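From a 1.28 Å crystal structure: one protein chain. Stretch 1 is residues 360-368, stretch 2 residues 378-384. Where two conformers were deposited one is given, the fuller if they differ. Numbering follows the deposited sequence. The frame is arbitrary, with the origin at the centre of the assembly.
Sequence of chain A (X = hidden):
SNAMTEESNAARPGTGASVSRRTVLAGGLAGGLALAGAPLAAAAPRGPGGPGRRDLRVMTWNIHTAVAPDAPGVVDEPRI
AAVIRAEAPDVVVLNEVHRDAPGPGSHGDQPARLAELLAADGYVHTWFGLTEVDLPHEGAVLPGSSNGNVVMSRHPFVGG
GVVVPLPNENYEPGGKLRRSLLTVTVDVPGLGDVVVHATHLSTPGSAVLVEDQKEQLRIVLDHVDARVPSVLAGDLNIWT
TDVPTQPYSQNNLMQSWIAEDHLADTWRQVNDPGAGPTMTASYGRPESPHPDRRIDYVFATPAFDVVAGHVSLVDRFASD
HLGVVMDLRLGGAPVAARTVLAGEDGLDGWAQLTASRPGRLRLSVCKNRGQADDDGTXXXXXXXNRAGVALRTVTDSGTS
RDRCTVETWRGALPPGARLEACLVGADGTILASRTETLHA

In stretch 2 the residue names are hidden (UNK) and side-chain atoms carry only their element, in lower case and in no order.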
# COMPACT_ATOMS: atom_id res chain seq x y z
N ARG A 360 0.56 6.28 25.42
CA ARG A 360 -0.15 5.29 24.62
C ARG A 360 0.82 4.31 23.97
O ARG A 360 1.88 4.69 23.48
CB ARG A 360 -1.03 5.96 23.57
CG ARG A 360 -1.95 4.98 22.85
CD ARG A 360 -3.00 5.69 22.02
NE ARG A 360 -4.26 5.88 22.75
CZ ARG A 360 -5.39 6.28 22.18
NH1 ARG A 360 -6.49 6.43 22.90
NH2 ARG A 360 -5.42 6.54 20.87
N LEU A 361 0.44 3.04 23.98
CA LEU A 361 1.21 2.00 23.32
C LEU A 361 0.31 1.26 22.35
O LEU A 361 -0.88 1.03 22.63
CB LEU A 361 1.79 1.02 24.34
CG LEU A 361 2.83 1.61 25.29
CD1 LEU A 361 3.15 0.64 26.42
CD2 LEU A 361 4.08 1.98 24.52
N ARG A 362 0.86 0.89 21.20
CA ARG A 362 0.15 0.10 20.20
C ARG A 362 1.05 -1.01 19.71
O ARG A 362 2.21 -0.77 19.39
CB ARG A 362 -0.30 0.97 19.02
CG ARG A 362 -1.03 0.18 17.92
CD ARG A 362 -1.37 1.06 16.73
NE ARG A 362 -0.16 1.57 16.09
CZ ARG A 362 -0.13 2.59 15.25
NH1 ARG A 362 -1.24 3.23 14.93
NH2 ARG A 362 1.02 3.00 14.72
N LEU A 363 0.51 -2.22 19.65
CA LEU A 363 1.22 -3.36 19.10
C LEU A 363 0.38 -3.97 17.99
O LEU A 363 -0.77 -4.37 18.22
CB LEU A 363 1.45 -4.39 20.21
CG LEU A 363 2.48 -5.51 20.09
CD1 LEU A 363 3.77 -4.98 19.49
CD2 LEU A 363 2.75 -6.10 21.47
N SER A 364 0.93 -3.98 16.77
CA SER A 364 0.30 -4.61 15.63
C SER A 364 1.09 -5.86 15.27
O SER A 364 2.29 -5.79 14.99
CB SER A 364 0.27 -3.64 14.44
OG SER A 364 -0.19 -4.30 13.26
N VAL A 365 0.43 -7.01 15.29
CA VAL A 365 1.09 -8.29 15.12
C VAL A 365 0.48 -8.99 13.93
O VAL A 365 -0.75 -9.14 13.84
CB VAL A 365 0.98 -9.16 16.38
CG1 VAL A 365 1.73 -10.46 16.20
CG2 VAL A 365 1.52 -8.41 17.57
N CYS A 366 1.34 -9.46 13.05
CA CYS A 366 0.89 -10.02 11.79
C CYS A 366 1.56 -11.34 11.48
O CYS A 366 2.79 -11.42 11.41
CB CYS A 366 1.17 -9.03 10.67
SG CYS A 366 0.96 -9.73 9.05
N LYS A 367 0.75 -12.38 11.30
CA LYS A 367 1.22 -13.65 10.76
C LYS A 367 1.11 -13.55 9.24
O LYS A 367 0.01 -13.46 8.69
CB LYS A 367 0.38 -14.82 11.26
CG LYS A 367 0.74 -16.14 10.59
CD LYS A 367 -0.13 -17.29 11.05
CE LYS A 367 0.12 -18.54 10.23
NZ LYS A 367 -0.77 -19.67 10.63
N ASN A 368 2.26 -13.54 8.56
CA ASN A 368 2.26 -13.38 7.12
C ASN A 368 2.62 -14.69 6.45
O ASN A 368 3.67 -14.84 5.83
CB ASN A 368 3.21 -12.26 6.69
CG ASN A 368 2.87 -11.72 5.32
OD1 ASN A 368 1.69 -11.59 4.98
ND2 ASN A 368 3.89 -11.43 4.53
N UNK A 378 1.42 -19.53 14.83
CA UNK A 378 1.00 -18.19 15.20
C UNK A 378 2.23 -17.31 15.33
O UNK A 378 3.33 -17.79 15.61
c UNK A 378 0.23 -18.21 16.51
N UNK A 379 2.05 -16.01 15.12
CA UNK A 379 3.10 -15.04 15.44
C UNK A 379 2.73 -14.37 16.76
O UNK A 379 1.62 -13.87 16.93
c UNK A 379 3.33 -14.02 14.30
c UNK A 379 4.26 -12.90 14.77
c UNK A 379 3.91 -14.73 13.08
N UNK A 380 3.66 -14.41 17.70
CA UNK A 380 3.40 -13.88 19.03
C UNK A 380 4.41 -12.79 19.35
O UNK A 380 5.61 -12.95 19.13
n UNK A 380 1.85 -16.42 22.01
c UNK A 380 1.64 -17.73 22.14
c UNK A 380 3.32 -14.54 21.50
n UNK A 380 0.50 -18.26 21.74
n UNK A 380 2.58 -18.51 22.67
c UNK A 380 3.08 -15.73 22.40
c UNK A 380 3.46 -14.99 20.07
N UNK A 381 3.91 -11.67 19.85
CA UNK A 381 4.75 -10.57 20.29
C UNK A 381 4.65 -10.43 21.79
O UNK A 381 3.55 -10.48 22.36
c UNK A 381 4.34 -9.28 19.63
N UNK A 382 5.79 -10.27 22.44
CA UNK A 382 5.81 -10.06 23.88
C UNK A 382 6.65 -8.83 24.21
O UNK A 382 7.82 -8.74 23.82
c UNK A 382 6.38 -11.28 24.64
c UNK A 382 6.25 -11.09 26.15
c UNK A 382 5.67 -12.56 24.21
N UNK A 383 6.05 -7.86 24.88
CA UNK A 383 6.75 -6.75 25.46
C UNK A 383 7.21 -7.18 26.86
O UNK A 383 6.42 -7.62 27.65
c UNK A 383 6.40 -4.24 26.07
c UNK A 383 7.58 -3.71 25.29
c UNK A 383 5.84 -5.53 25.52
c UNK A 383 5.34 -3.17 26.25
N UNK A 384 8.52 -7.13 27.08
CA UNK A 384 9.11 -7.59 28.33
C UNK A 384 9.87 -6.46 29.02
O UNK A 384 10.40 -5.57 28.36
c UNK A 384 9.45 -9.97 27.44
n UNK A 384 9.85 -12.26 26.63
n UNK A 384 8.84 -13.04 28.55
c UNK A 384 10.45 -11.10 27.29
c UNK A 384 9.09 -13.15 27.25
c UNK A 384 10.08 -8.74 28.07
n UNK A 384 8.58 -14.16 26.57

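Position 378 has a side chain of one carbon, with nothing beyond it. Its CA-to-CB bond points away from stretch 1, so the contact falls to the backbone. The CD of Lys367 lies 4.4 Å from the CA of 378. The lysine chain is fully extended, with all four chi angles in the t well, and this carries its methylenes past the strand. A lone CB makes this an alanine, Ala378.

Position 379 has three side-chain carbons. One is bonded to CA and carries the other two, so the branch is at the beta carbon. No heteroatom is present, and the CA-to-CB bond points toward stretch 1. The side-chain carbons touch Val365, Cys366 and Lys367. A beta-branched side chain of three carbons is valine, Val379, here in the t rotamer. The CG2 of Val379 packs 3.7 Å from the CA of Lys367 and 4.0 Å from the CB of Lys367. The CG2 of Val379 is also 3.9 Å from the O of Cys366, and the CG1 of Val379 is 3.8 Å from the CG1 of Val365. The CG1 of Val365 also comes to 3.5 Å from the backbone O of Val379, a van der Waals approach.

Position 380 has four carbons and three nitrogens. Three carbons run in a row to a nitrogen, then to a carbon that carries two more nitrogens. The CA-to-CB bond points away from stretch 1, and the side chain makes no contact with it. The far end is a guanidinium group, so the residue is arginine, Arg380. Its NE is hydrogen-bonded elsewhere in the structure.

Position 381 again has a single carbon, this time pointing toward stretch 1. The CB of 381 is 3.6 Å from the CG2 of Val365 and 4.0 Å from the CD2 of Leu363. The residue is alanine, Ala381. One methyl group thus meets two side chains of the facing strand.

Position 382 has three carbons, forked at the first. Its CA-to-CB bond points away, and its side chain makes no contact with stretch 1. The residue is valine, Val382.

Position 383 has four carbons, forked at the second, and its CA-to-CB bond points toward stretch 1. One terminal carbon of 383 lies 4.4 Å from the CD1 of Leu361, a loose apolar contact. The fork at the gamma carbon marks leucine, Leu383, and the touching atom is its CD2.

Position 384 repeats the pattern of three carbons, a nitrogen, and a carbon bearing two nitrogens. Its side chain is out of reach of stretch 1. It is arginine, Arg384, and its three nitrogens are hydrogen-bonded elsewhere in the structure.

The two strands run roughly antiparallel, at 158°, and their axes come no closer than 6.3 Å. No hydrogen bond links them, so the contact is side-chain packing rather than strand pairing. Alternation along each strand supplies the apolar surface: Leu361, Leu363 and Val365 face Val379, Ala381 and Leu383. The CA atoms of Lys367 and Val379 are 5.2 Å apart. Together the stretches bury 362 Å², and Val379 has the largest covered area.

Stretch 2, residues 378-384: AVRAVLR
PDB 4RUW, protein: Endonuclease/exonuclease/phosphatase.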